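Local coordinates for bacterioferritin (Mycobacterium tuberculosis, PDB 3UOI), which probably stores iron, oxidising Fe(2+) with dioxygen and depositing the ferric mineral inside a 24-subunit shell that carries heme b between paired subunits, at residues E58-R63 with A119-K124; L10-E15 with V108-K113; A23-F28 with Q74-L79. All blocks are in the same frame, centred on the assembly; numbering follows the deposited sequence.

Contact 1: E58-R63 with A119-K124. With HEM (protoporphyrin IX containing Fe), chain B.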
loop_
_atom_site.group_PDB
_atom_site.type_symbol
_atom_site.label_atom_id
_atom_site.label_comp_id
_atom_site.label_asym_id
_atom_site.label_seq_id
_atom_site.Cartn_x
_atom_site.Cartn_y
_atom_site.Cartn_z
ATOM N N GLU A 58 17.893 -34.158 -22.863
ATOM C CA GLU A 58 18.936 -33.277 -22.363
ATOM C C GLU A 58 19.659 -33.880 -21.164
ATOM O O GLU A 58 20.832 -33.812 -21.074
ATOM C CB GLU A 58 18.364 -31.933 -21.950
ATOM C CG GLU A 58 19.325 -31.028 -21.202
ATOM C CD GLU A 58 18.920 -29.566 -21.183
ATOM O OE1 GLU A 58 17.756 -29.282 -21.309
ATOM O OE2 GLU A 58 19.771 -28.726 -21.034
ATOM N N GLU A 59 18.932 -34.471 -20.251
ATOM C CA GLU A 59 19.560 -35.046 -19.088
ATOM C C GLU A 59 20.546 -36.150 -19.442
ATOM O O GLU A 59 21.618 -36.178 -18.936
ATOM C CB GLU A 59 18.522 -35.466 -18.063
ATOM C CG GLU A 59 17.825 -34.250 -17.539
ATOM C CD GLU A 59 16.734 -34.482 -16.552
ATOM O OE1 GLU A 59 16.693 -35.497 -15.861
ATOM O OE2 GLU A 59 15.919 -33.576 -16.447
ATOM N N ILE A 60 20.162 -37.015 -20.344
ATOM C CA ILE A 60 21.055 -38.094 -20.772
ATOM C C ILE A 60 22.279 -37.525 -21.461
ATOM O O ILE A 60 23.379 -37.977 -21.263
ATOM C CB ILE A 60 20.351 -39.121 -21.666
ATOM C CG1 ILE A 60 19.333 -39.864 -20.867
ATOM C CG2 ILE A 60 21.263 -40.116 -22.177
ATOM C CD1 ILE A 60 18.152 -40.304 -21.631
ATOM N N THR A 61 22.042 -36.493 -22.237
ATOM C CA THR A 61 23.093 -35.846 -22.964
ATOM C C THR A 61 24.201 -35.352 -22.053
ATOM O O THR A 61 25.314 -35.557 -22.358
ATOM C CB THR A 61 22.546 -34.688 -23.773
ATOM O OG1 THR A 61 21.508 -35.171 -24.594
ATOM C CG2 THR A 61 23.622 -34.095 -24.624
ATOM N N ASP A 62 23.848 -34.742 -20.927
ATOM C CA ASP A 62 24.774 -34.246 -19.926
ATOM C C ASP A 62 25.524 -35.444 -19.333
ATOM O O ASP A 62 26.667 -35.351 -19.072
ATOM C CB ASP A 62 24.063 -33.575 -18.732
ATOM C CG ASP A 62 23.359 -32.279 -19.052
ATOM O OD1 ASP A 62 23.764 -31.604 -19.936
ATOM O OD2 ASP A 62 22.426 -31.940 -18.367
ATOM N N ARG A 63 24.827 -36.546 -19.080
ATOM C CA ARG A 63 25.471 -37.706 -18.475
ATOM C C ARG A 63 26.563 -38.274 -19.394
ATOM O O ARG A 63 27.633 -38.541 -18.967
ATOM C CB ARG A 63 24.427 -38.764 -18.083
ATOM C CG ARG A 63 24.845 -39.831 -17.136
ATOM C CD ARG A 63 25.482 -39.364 -15.821
ATOM N NE ARG A 63 26.354 -40.393 -15.264
ATOM C CZ ARG A 63 27.299 -40.244 -14.367
ATOM N NH1 ARG A 63 27.533 -39.106 -13.831
ATOM N NH2 ARG A 63 27.995 -41.292 -14.004
ATOM N N ALA A 119 22.707 -45.302 -13.304
ATOM C CA ALA A 119 21.607 -46.163 -12.983
ATOM C C ALA A 119 20.503 -45.272 -12.416
ATOM O O ALA A 119 19.378 -45.485 -12.705
ATOM C CB ALA A 119 21.984 -47.186 -12.018
ATOM N N VAL A 120 20.879 -44.294 -11.607
ATOM C CA VAL A 120 19.912 -43.429 -10.962
ATOM C C VAL A 120 19.127 -42.597 -11.952
ATOM O O VAL A 120 17.942 -42.525 -11.909
ATOM C CB VAL A 120 20.482 -42.613 -9.779
ATOM C CG1 VAL A 120 19.492 -41.623 -9.274
ATOM C CG2 VAL A 120 20.822 -43.521 -8.669
ATOM N N LEU A 121 19.809 -42.078 -12.925
ATOM C CA LEU A 121 19.117 -41.387 -13.956
ATOM C C LEU A 121 18.116 -42.318 -14.702
ATOM O O LEU A 121 17.036 -41.942 -14.990
ATOM C CB LEU A 121 20.124 -40.802 -14.911
ATOM C CG LEU A 121 19.614 -40.292 -16.239
ATOM C CD1 LEU A 121 18.669 -39.210 -16.045
ATOM C CD2 LEU A 121 20.699 -39.886 -17.087
ATOM N N LEU A 122 18.527 -43.532 -14.993
ATOM C CA LEU A 122 17.696 -44.457 -15.702
ATOM C C LEU A 122 16.519 -44.848 -14.842
ATOM O O LEU A 122 15.462 -45.091 -15.323
ATOM C CB LEU A 122 18.506 -45.594 -16.230
ATOM C CG LEU A 122 19.626 -45.110 -17.145
ATOM C CD1 LEU A 122 20.518 -46.158 -17.593
ATOM C CD2 LEU A 122 19.106 -44.367 -18.317
ATOM N N GLU A 123 16.758 -44.895 -13.551
ATOM C CA GLU A 123 15.764 -45.240 -12.574
ATOM C C GLU A 123 14.608 -44.234 -12.581
ATOM O O GLU A 123 13.444 -44.593 -12.552
ATOM C CB GLU A 123 16.378 -45.358 -11.188
ATOM C CG GLU A 123 16.803 -46.752 -10.821
ATOM C CD GLU A 123 17.496 -46.857 -9.490
ATOM O OE1 GLU A 123 17.385 -45.953 -8.680
ATOM O OE2 GLU A 123 18.178 -47.838 -9.289
ATOM N N LYS A 124 14.971 -42.972 -12.657
ATOM C CA LYS A 124 13.991 -41.903 -12.770
ATOM C C LYS A 124 13.168 -41.970 -14.033
ATOM O O LYS A 124 11.985 -41.848 -13.985
ATOM C CB LYS A 124 14.665 -40.542 -12.569
ATOM C CG LYS A 124 15.243 -40.476 -11.245
ATOM C CD LYS A 124 16.025 -39.294 -10.896
ATOM C CE LYS A 124 16.058 -39.191 -9.401
ATOM N NZ LYS A 124 17.248 -38.576 -8.797
HETATM C CHA HEM B . 11.241 -26.572 -25.541
HETATM C CHB HEM B . 9.600 -27.908 -29.861
HETATM C CHC HEM B . 13.284 -31.006 -30.227
HETATM C CHD HEM B . 15.098 -29.526 -25.997
HETATM C C1A HEM B . 10.554 -26.518 -26.735
HETATM C C2A HEM B . 9.639 -25.506 -27.208
HETATM C C3A HEM B . 9.186 -25.920 -28.410
HETATM C C4A HEM B . 9.788 -27.165 -28.721
HETATM C CMA HEM B . 8.212 -25.214 -29.364
HETATM C CAA HEM B . 9.312 -24.223 -26.389
HETATM C CBA HEM B . 10.620 -23.432 -26.236
HETATM C CGA HEM B . 10.531 -21.932 -26.492
HETATM O O1A HEM B . 11.569 -21.254 -26.838
HETATM O O2A HEM B . 9.407 -21.382 -26.335
HETATM C C1B HEM B . 10.426 -28.918 -30.323
HETATM C C2B HEM B . 10.189 -29.756 -31.493
HETATM C C3B HEM B . 11.208 -30.597 -31.614
HETATM C C4B HEM B . 12.114 -30.331 -30.498
HETATM C CMB HEM B . 8.998 -29.678 -32.486
HETATM C CAB HEM B . 11.301 -31.639 -32.768
HETATM C CBB HEM B . 12.143 -32.663 -32.698
HETATM C C1C HEM B . 14.131 -30.908 -29.131
HETATM C C2C HEM B . 15.281 -31.762 -28.851
HETATM C C3C HEM B . 15.789 -31.313 -27.683
HETATM C C4C HEM B . 14.947 -30.242 -27.162
HETATM C CMC HEM B . 15.803 -32.916 -29.756
HETATM C CAC HEM B . 17.019 -31.836 -26.943
HETATM C CBC HEM B . 17.056 -31.540 -25.639
HETATM C C1D HEM B . 14.177 -28.661 -25.458
HETATM C C2D HEM B . 14.238 -28.153 -24.115
HETATM C C3D HEM B . 13.027 -27.245 -24.016
HETATM C C4D HEM B . 12.392 -27.296 -25.271
HETATM C CMD HEM B . 15.341 -28.410 -23.034
HETATM C CAD HEM B . 12.569 -26.393 -22.850
HETATM C CBD HEM B . 11.877 -27.349 -21.892
HETATM C CGD HEM B . 11.278 -26.486 -20.820
HETATM O O1D HEM B . 10.809 -25.347 -21.135
HETATM O O2D HEM B . 11.287 -26.938 -19.661
HETATM N NA HEM B . 10.582 -27.502 -27.678
HETATM N NB HEM B . 11.597 -29.303 -29.712
HETATM N NC HEM B . 13.993 -30.028 -28.077
HETATM N ND HEM B . 13.051 -28.212 -26.126
HETATM FE FE HEM B . 12.347 -28.778 -27.818
#

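Contact 2: L10-E15 with V108-K113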
loop_
_atom_site.group_PDB
_atom_site.type_symbol
_atom_site.label_atom_id
_atom_site.label_comp_id
_atom_site.label_asym_id
_atom_site.label_seq_id
_atom_site.Cartn_x
_atom_site.Cartn_y
_atom_site.Cartn_z
ATOM N N LEU A 10 27.655 -46.569 -21.835
ATOM C CA LEU A 10 27.524 -45.552 -22.839
ATOM C C LEU A 10 26.659 -45.997 -24.008
ATOM O O LEU A 10 25.820 -45.287 -24.430
ATOM C CB LEU A 10 28.883 -45.060 -23.281
ATOM C CG LEU A 10 29.597 -44.075 -22.352
ATOM C CD1 LEU A 10 30.970 -43.763 -22.842
ATOM C CD2 LEU A 10 28.799 -42.785 -22.132
ATOM N N ARG A 11 26.807 -47.200 -24.473
ATOM C CA ARG A 11 25.926 -47.663 -25.511
ATOM C C ARG A 11 24.494 -47.612 -25.006
ATOM O O ARG A 11 23.599 -47.317 -25.727
ATOM C CB ARG A 11 26.243 -49.107 -25.886
ATOM C CG ARG A 11 25.846 -49.492 -27.265
ATOM C CD ARG A 11 26.688 -50.603 -27.822
ATOM N NE ARG A 11 26.660 -51.707 -26.909
ATOM C CZ ARG A 11 27.634 -52.048 -26.090
ATOM N NH1 ARG A 11 28.789 -51.399 -26.072
ATOM N NH2 ARG A 11 27.438 -53.060 -25.278
ATOM N N LEU A 12 24.316 -47.970 -23.761
ATOM C CA LEU A 12 22.996 -48.062 -23.186
ATOM C C LEU A 12 22.348 -46.685 -23.161
ATOM O O LEU A 12 21.209 -46.531 -23.475
ATOM C CB LEU A 12 23.086 -48.676 -21.805
ATOM C CG LEU A 12 21.899 -48.493 -20.900
ATOM C CD1 LEU A 12 20.831 -49.332 -21.347
ATOM C CD2 LEU A 12 22.282 -48.834 -19.574
ATOM N N LEU A 13 23.147 -45.720 -22.769
ATOM C CA LEU A 13 22.758 -44.361 -22.666
ATOM C C LEU A 13 22.401 -43.821 -24.014
ATOM O O LEU A 13 21.378 -43.243 -24.164
ATOM C CB LEU A 13 23.866 -43.541 -21.986
ATOM C CG LEU A 13 23.999 -43.671 -20.457
ATOM C CD1 LEU A 13 25.141 -42.922 -19.822
ATOM C CD2 LEU A 13 22.729 -43.331 -19.787
ATOM N N ASN A 14 23.234 -44.070 -24.997
ATOM C CA ASN A 14 22.988 -43.609 -26.350
ATOM C C ASN A 14 21.761 -44.248 -26.972
ATOM O O ASN A 14 21.102 -43.666 -27.744
ATOM C CB ASN A 14 24.194 -43.709 -27.252
ATOM C CG ASN A 14 24.980 -42.475 -27.274
ATOM O OD1 ASN A 14 24.492 -41.445 -27.636
ATOM N ND2 ASN A 14 26.214 -42.569 -26.907
ATOM N N GLU A 15 21.531 -45.479 -26.590
ATOM C CA GLU A 15 20.383 -46.194 -27.032
ATOM C C GLU A 15 19.131 -45.518 -26.519
ATOM O O GLU A 15 18.194 -45.384 -27.208
ATOM C CB GLU A 15 20.419 -47.610 -26.490
ATOM C CG GLU A 15 20.942 -48.620 -27.416
ATOM C CD GLU A 15 20.811 -49.993 -26.856
ATOM O OE1 GLU A 15 21.836 -50.584 -26.562
ATOM O OE2 GLU A 15 19.679 -50.461 -26.709
ATOM N N VAL A 108 20.290 -52.775 -13.989
ATOM C CA VAL A 108 21.041 -53.775 -13.297
ATOM C C VAL A 108 22.442 -53.793 -13.854
ATOM O O VAL A 108 23.377 -53.828 -13.120
ATOM C CB VAL A 108 20.426 -55.129 -13.390
ATOM C CG1 VAL A 108 21.389 -56.147 -12.884
ATOM C CG2 VAL A 108 19.215 -55.156 -12.594
ATOM N N MET A 109 22.569 -53.707 -15.163
ATOM C CA MET A 109 23.909 -53.711 -15.709
ATOM C C MET A 109 24.725 -52.522 -15.210
ATOM O O MET A 109 25.818 -52.684 -14.786
ATOM C CB MET A 109 23.908 -53.748 -17.202
ATOM C CG MET A 109 25.271 -53.692 -17.776
ATOM S SD MET A 109 25.926 -52.079 -18.083
ATOM C CE MET A 109 24.874 -51.578 -19.361
ATOM N N CYS A 110 24.129 -51.340 -15.195
ATOM C CA CYS A 110 24.806 -50.164 -14.732
ATOM C C CYS A 110 25.302 -50.324 -13.326
ATOM O O CYS A 110 26.382 -49.938 -13.064
ATOM C CB CYS A 110 23.897 -48.957 -14.778
ATOM S SG CYS A 110 23.635 -48.357 -16.350
ATOM N N ARG A 111 24.492 -50.894 -12.449
ATOM C CA ARG A 111 24.895 -51.129 -11.067
ATOM C C ARG A 111 26.015 -52.191 -10.928
ATOM O O ARG A 111 26.895 -52.085 -10.148
ATOM C CB ARG A 111 23.711 -51.343 -10.157
ATOM C CG ARG A 111 22.869 -50.136 -10.019
ATOM C CD ARG A 111 21.687 -50.334 -9.124
ATOM N NE ARG A 111 21.049 -49.078 -8.815
ATOM C CZ ARG A 111 21.401 -48.288 -7.822
ATOM N NH1 ARG A 111 22.350 -48.634 -7.005
ATOM N NH2 ARG A 111 20.792 -47.163 -7.640
ATOM N N GLU A 112 25.946 -53.210 -11.748
ATOM C CA GLU A 112 27.019 -54.203 -11.802
ATOM C C GLU A 112 28.342 -53.532 -12.249
ATOM O O GLU A 112 29.397 -53.972 -11.905
ATOM C CB GLU A 112 26.635 -55.393 -12.675
ATOM C CG GLU A 112 25.402 -56.129 -12.149
ATOM C CD GLU A 112 24.878 -57.272 -13.028
ATOM O OE1 GLU A 112 25.051 -57.287 -14.262
ATOM O OE2 GLU A 112 24.225 -58.133 -12.458
ATOM N N LYS A 113 28.238 -52.482 -13.039
ATOM C CA LYS A 113 29.415 -51.756 -13.510
ATOM C C LYS A 113 29.890 -50.681 -12.587
ATOM O O LYS A 113 30.705 -49.939 -12.969
ATOM C CB LYS A 113 29.168 -51.103 -14.836
ATOM C CG LYS A 113 28.462 -51.930 -15.767
ATOM C CD LYS A 113 29.154 -53.191 -15.937
ATOM C CE LYS A 113 28.684 -53.894 -17.161
ATOM N NZ LYS A 113 29.745 -54.594 -17.787
#

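Contact 3: A23-F28 with Q74-L79. With HEM (protoporphyrin IX containing Fe), chain B.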
loop_
_atom_site.group_PDB
_atom_site.type_symbol
_atom_site.label_atom_id
_atom_site.label_comp_id
_atom_site.label_asym_id
_atom_site.label_seq_id
_atom_site.Cartn_x
_atom_site.Cartn_y
_atom_site.Cartn_z
ATOM N N ALA A 23 10.723 -40.397 -29.354
ATOM C CA ALA A 23 9.563 -40.038 -28.549
ATOM C C ALA A 23 9.209 -38.536 -28.600
ATOM O O ALA A 23 8.061 -38.175 -28.582
ATOM C CB ALA A 23 9.706 -40.494 -27.176
ATOM N N ILE A 24 10.223 -37.691 -28.634
ATOM C CA ILE A 24 9.966 -36.292 -28.699
ATOM C C ILE A 24 9.229 -36.052 -29.983
ATOM O O ILE A 24 8.155 -35.500 -29.978
ATOM C CB ILE A 24 11.262 -35.494 -28.773
ATOM C CG1 ILE A 24 11.939 -35.437 -27.414
ATOM C CG2 ILE A 24 10.952 -34.154 -29.251
ATOM C CD1 ILE A 24 13.303 -35.084 -27.448
ATOM N N ASN A 25 9.769 -36.572 -31.070
ATOM C CA ASN A 25 9.089 -36.400 -32.324
ATOM C C ASN A 25 7.710 -37.082 -32.414
ATOM O O ASN A 25 6.798 -36.560 -32.929
ATOM C CB ASN A 25 9.958 -36.832 -33.467
ATOM C CG ASN A 25 11.131 -35.967 -33.640
ATOM O OD1 ASN A 25 11.535 -35.359 -32.732
ATOM N ND2 ASN A 25 11.667 -35.910 -34.817
ATOM N N GLN A 26 7.604 -38.274 -31.911
ATOM C CA GLN A 26 6.331 -38.908 -32.041
ATOM C C GLN A 26 5.319 -38.176 -31.229
ATOM O O GLN A 26 4.286 -37.878 -31.731
ATOM C CB GLN A 26 6.389 -40.395 -31.723
ATOM C CG GLN A 26 5.117 -41.195 -31.904
ATOM C CD GLN A 26 5.374 -42.647 -31.698
ATOM O OE1 GLN A 26 6.145 -43.233 -32.393
ATOM N NE2 GLN A 26 4.727 -43.226 -30.726
ATOM N N TYR A 27 5.671 -37.849 -29.998
ATOM C CA TYR A 27 4.771 -37.200 -29.090
ATOM C C TYR A 27 4.381 -35.818 -29.574
ATOM O O TYR A 27 3.262 -35.436 -29.507
ATOM C CB TYR A 27 5.305 -37.153 -27.639
ATOM C CG TYR A 27 5.521 -38.497 -26.915
ATOM C CD1 TYR A 27 5.049 -39.671 -27.417
ATOM C CD2 TYR A 27 6.206 -38.569 -25.742
ATOM C CE1 TYR A 27 5.272 -40.882 -26.781
ATOM C CE2 TYR A 27 6.420 -39.794 -25.095
ATOM C CZ TYR A 27 5.962 -40.953 -25.628
ATOM O OH TYR A 27 6.164 -42.190 -25.012
ATOM N N PHE A 28 5.346 -35.098 -30.078
ATOM C CA PHE A 28 5.038 -33.748 -30.518
ATOM C C PHE A 28 4.079 -33.718 -31.670
ATOM O O PHE A 28 3.079 -33.097 -31.570
ATOM C CB PHE A 28 6.285 -32.972 -30.931
ATOM C CG PHE A 28 6.068 -31.477 -31.055
ATOM C CD1 PHE A 28 6.136 -30.647 -29.943
ATOM C CD2 PHE A 28 5.803 -30.895 -32.266
ATOM C CE1 PHE A 28 5.955 -29.280 -30.057
ATOM C CE2 PHE A 28 5.617 -29.514 -32.358
ATOM C CZ PHE A 28 5.700 -28.730 -31.256
ATOM N N GLN A 74 22.273 -37.983 -34.296
ATOM C CA GLN A 74 22.030 -38.427 -35.656
ATOM C C GLN A 74 20.981 -39.513 -35.827
ATOM O O GLN A 74 20.165 -39.468 -36.694
ATOM C CB GLN A 74 23.357 -38.804 -36.326
ATOM C CG GLN A 74 23.322 -39.071 -37.809
ATOM C CD GLN A 74 23.120 -37.818 -38.664
ATOM O OE1 GLN A 74 24.065 -37.140 -39.022
ATOM N NE2 GLN A 74 21.883 -37.511 -38.958
ATOM N N ARG A 75 21.062 -40.502 -34.973
ATOM C CA ARG A 75 20.238 -41.652 -35.046
ATOM C C ARG A 75 18.822 -41.401 -34.605
ATOM O O ARG A 75 18.595 -40.799 -33.607
ATOM C CB ARG A 75 20.887 -42.722 -34.210
ATOM C CG ARG A 75 20.256 -44.052 -34.218
ATOM C CD ARG A 75 21.193 -45.031 -33.661
ATOM N NE ARG A 75 21.215 -44.949 -32.242
ATOM C CZ ARG A 75 22.057 -45.603 -31.469
ATOM N NH1 ARG A 75 22.961 -46.388 -31.998
ATOM N NH2 ARG A 75 21.992 -45.452 -30.165
ATOM N N ILE A 76 17.884 -41.905 -35.383
ATOM C CA ILE A 76 16.490 -41.828 -35.030
ATOM C C ILE A 76 15.762 -43.118 -35.158
ATOM O O ILE A 76 15.915 -43.804 -36.099
ATOM C CB ILE A 76 15.717 -40.814 -35.850
ATOM C CG1 ILE A 76 14.402 -40.512 -35.170
ATOM C CG2 ILE A 76 15.440 -41.342 -37.200
ATOM C CD1 ILE A 76 13.992 -39.157 -35.352
ATOM N N GLY A 77 14.897 -43.365 -34.213
ATOM C CA GLY A 77 14.061 -44.548 -34.199
ATOM C C GLY A 77 12.881 -44.531 -35.152
ATOM O O GLY A 77 12.649 -43.596 -35.787
ATOM N N SER A 78 12.136 -45.604 -35.245
ATOM C CA SER A 78 11.008 -45.604 -36.149
ATOM C C SER A 78 9.710 -45.176 -35.459
ATOM O O SER A 78 9.280 -45.769 -34.517
ATOM C CB SER A 78 10.847 -46.934 -36.891
ATOM O OG SER A 78 11.891 -47.197 -37.781
ATOM N N LEU A 79 9.136 -44.107 -35.978
ATOM C CA LEU A 79 7.881 -43.547 -35.545
ATOM C C LEU A 79 6.634 -44.388 -35.894
ATOM O O LEU A 79 6.550 -44.967 -36.931
ATOM C CB LEU A 79 7.741 -42.170 -36.176
ATOM C CG LEU A 79 8.243 -40.806 -35.663
ATOM C CD1 LEU A 79 9.382 -40.796 -34.691
ATOM C CD2 LEU A 79 8.556 -39.936 -36.824
HETATM C CHA HEM B . 11.241 -26.572 -25.541
HETATM C CHB HEM B . 9.600 -27.908 -29.861
HETATM C CHC HEM B . 13.284 -31.006 -30.227
HETATM C CHD HEM B . 15.098 -29.526 -25.997
HETATM C C1A HEM B . 10.554 -26.518 -26.735
HETATM C C2A HEM B . 9.639 -25.506 -27.208
HETATM C C3A HEM B . 9.186 -25.920 -28.410
HETATM C C4A HEM B . 9.788 -27.165 -28.721
HETATM C CMA HEM B . 8.212 -25.214 -29.364
HETATM C CAA HEM B . 9.312 -24.223 -26.389
HETATM C CBA HEM B . 10.620 -23.432 -26.236
HETATM C CGA HEM B . 10.531 -21.932 -26.492
HETATM O O1A HEM B . 11.569 -21.254 -26.838
HETATM O O2A HEM B . 9.407 -21.382 -26.335
HETATM C C1B HEM B . 10.426 -28.918 -30.323
HETATM C C2B HEM B . 10.189 -29.756 -31.493
HETATM C C3B HEM B . 11.208 -30.597 -31.614
HETATM C C4B HEM B . 12.114 -30.331 -30.498
HETATM C CMB HEM B . 8.998 -29.678 -32.486
HETATM C CAB HEM B . 11.301 -31.639 -32.768
HETATM C CBB HEM B . 12.143 -32.663 -32.698
HETATM C C1C HEM B . 14.131 -30.908 -29.131
HETATM C C2C HEM B . 15.281 -31.762 -28.851
HETATM C C3C HEM B . 15.789 -31.313 -27.683
HETATM C C4C HEM B . 14.947 -30.242 -27.162
HETATM C CMC HEM B . 15.803 -32.916 -29.756
HETATM C CAC HEM B . 17.019 -31.836 -26.943
HETATM C CBC HEM B . 17.056 -31.540 -25.639
HETATM C C1D HEM B . 14.177 -28.661 -25.458
HETATM C C2D HEM B . 14.238 -28.153 -24.115
HETATM C C3D HEM B . 13.027 -27.245 -24.016
HETATM C C4D HEM B . 12.392 -27.296 -25.271
HETATM C CMD HEM B . 15.341 -28.410 -23.034
HETATM C CAD HEM B . 12.569 -26.393 -22.850
HETATM C CBD HEM B . 11.877 -27.349 -21.892
HETATM C CGD HEM B . 11.278 -26.486 -20.820
HETATM O O1D HEM B . 10.809 -25.347 -21.135
HETATM O O2D HEM B . 11.287 -26.938 -19.661
HETATM N NA HEM B . 10.582 -27.502 -27.678
HETATM N NB HEM B . 11.597 -29.303 -29.712
HETATM N NC HEM B . 13.993 -30.028 -28.077
HETATM N ND HEM B . 13.051 -28.212 -26.126
HETATM FE FE HEM B . 12.347 -28.778 -27.818
HETATM O O HOH W 1 7.515 -45.412 -32.199
#

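Contact 1: E58-R63 with A119-K124
Leu121 reaches from helix 116-146 to helix 40-66 and meets Ile60 and Arg63 with a single methyl group. Its CD2 lies 4.0 Å from Ile60 CG1 and equally 4.0 Å from Arg63 CB. With CG anti to the backbone N (chi1 167°), the leucine crosses Ile60 at about a right angle and slides past the aliphatic base of Arg63 in the opposite direction. The helices are antiparallel members of the ferritin four-helix bundle: the short segments run at 172°, axes 11.1 Å apart, a spacing filled by Leu121 from one helix and by Ile60 and the base of Arg63 from the other. Ile60 also packs on Gln16 and Glu20 of helix 7-36, Glu20 being a predicted ligand of the ferroxidase iron.

The other side is looser. Glu59 is exposed, its OE1 no nearer than 4.2 Å to Leu121 CD1. Glu58 takes no part: OE1 lies 3.1 Å from the heme methyl CMD, and OE2 forms salt bridges with Lys32 and Arg47 of a neighbouring subunit. Across these segments the adhesion is therefore apolar, while the Arg63 guanidinium is shared between Ser118 of its own chain and Glu130 of another subunit.

Contact 2: L10-E15 with V108-K113
Two helices of the ferritin four-helix bundle, 7-36 and 85-112, meet here through Leu12 on one side and Met109 and Cys110 on the other. The leucine's CD2 serves both partners: it lies 3.5 Å from Cys110 SG and 3.8 Å from Met109 CE. All three CB atoms are directed across the interface, and the backbones remain well separated, the nearest CA atoms being those of Leu12 and Cys110 at 8.9 Å.

Met109 swings CG to the side opposite its backbone N (chi1 177°), then bends at chi2 (-89°) and again at chi3 (-68°). These turns bring its terminal methyl to the leucine, so that the two side chains meet tip to tip; CE also comes within 4.2 Å of Leu12 CB. Cys110 contributes its sulfur as an apolar surface against the methyl.

The contact lies near the end of the bundle where helix 85-112 finishes: Lys113 is the first residue to leave helical backbone angles. From helix 116-146, Leu122 packs on Leu12 and Ala119 on Cys110, extending the apolar layer to a third helix. At the margin Lys113 NZ forms a salt bridge with Asp8, near the start of helix 7-36. Leu12 remains about 11 Å, side chain to side chain, from Glu20, a predicted ligand of the ferroxidase iron.

Contact 3: A23-F28 with Q74-L79
Gln26 leaves helix 7-36 with chi1 trans (-176°) and stays extended through chi2 (174°), which carries its amide out to the backbone of Leu79. Asn25, one position earlier, instead has CG beside the backbone N (chi1 -67°), placing its amide near Ile76. The loop thus faces two consecutive side chains that leave the helix by different routes.

Gln26 OE1 approaches Leu79 CA to 3.6 Å. The same oxygen accepts a hydrogen bond from a water at 2.6 Å, and that water also donates to Ser78 O at 2.9 Å, forming a bridge between helix and loop. Arg80 N, just beyond the loop segment, gives OE1 a direct hydrogen bond, while NE2 is held by Asp92 of helix 85-112. With both ends of the amide engaged, its rotation is well defined.

Leu79 turns its end back to the helix, where CD1 lies 4.2 Å from Asn25 CB and 4.2 Å from Gln26 CB. Ile76 crosses Asn25 at about a right angle, with CD1 4.0 Å from ND2; the nitrogen merely touches this methyl, and its hydrogen bond goes to Tyr73 O of a neighbouring subunit. Ile24, Asn25 and Phe28 belong to the heme pocket. The heme methyl CMB sits over the centre of one face of the Phe28 ring, 3.3 Å above its plane, a CH-pi type placement.

Residues 74-79 form part of the long connection between helices 40-66 and 85-112, passing along the outside of helix 7-36. Gln74 hydrogen-bonds to Gly77 and Leu79 of the neighbouring subunit, joining the two loops, while on its heme-facing side helix 7-36 packs on helix 40-66 through Ile24 against Met54, the predicted axial heme ligand.

In the fold
All four long helices of the bundle take part. Contact 1 joins helices 40-66 and 116-146, contact 2 joins 7-36 and 85-112, and their segments alternate along the chain. Helices 7-36 and 40-66 are consecutive, as are 85-112 and 116-146, and each contact joins one pair to the other. Their centres are 11 Å apart, and they touch through Ala119 on Arg111 and the Glu123-Arg111 salt bridge. Contact 3 also uses helix 7-36, but pairs it with the long loop; it is nested within the span closed by contact 2, 21 Å away between centres. Contacts 1 and 3, centres 18 Å apart, reach the heme through Glu58 and through Ile24, Asn25 and Phe28, so both border the dimer interface.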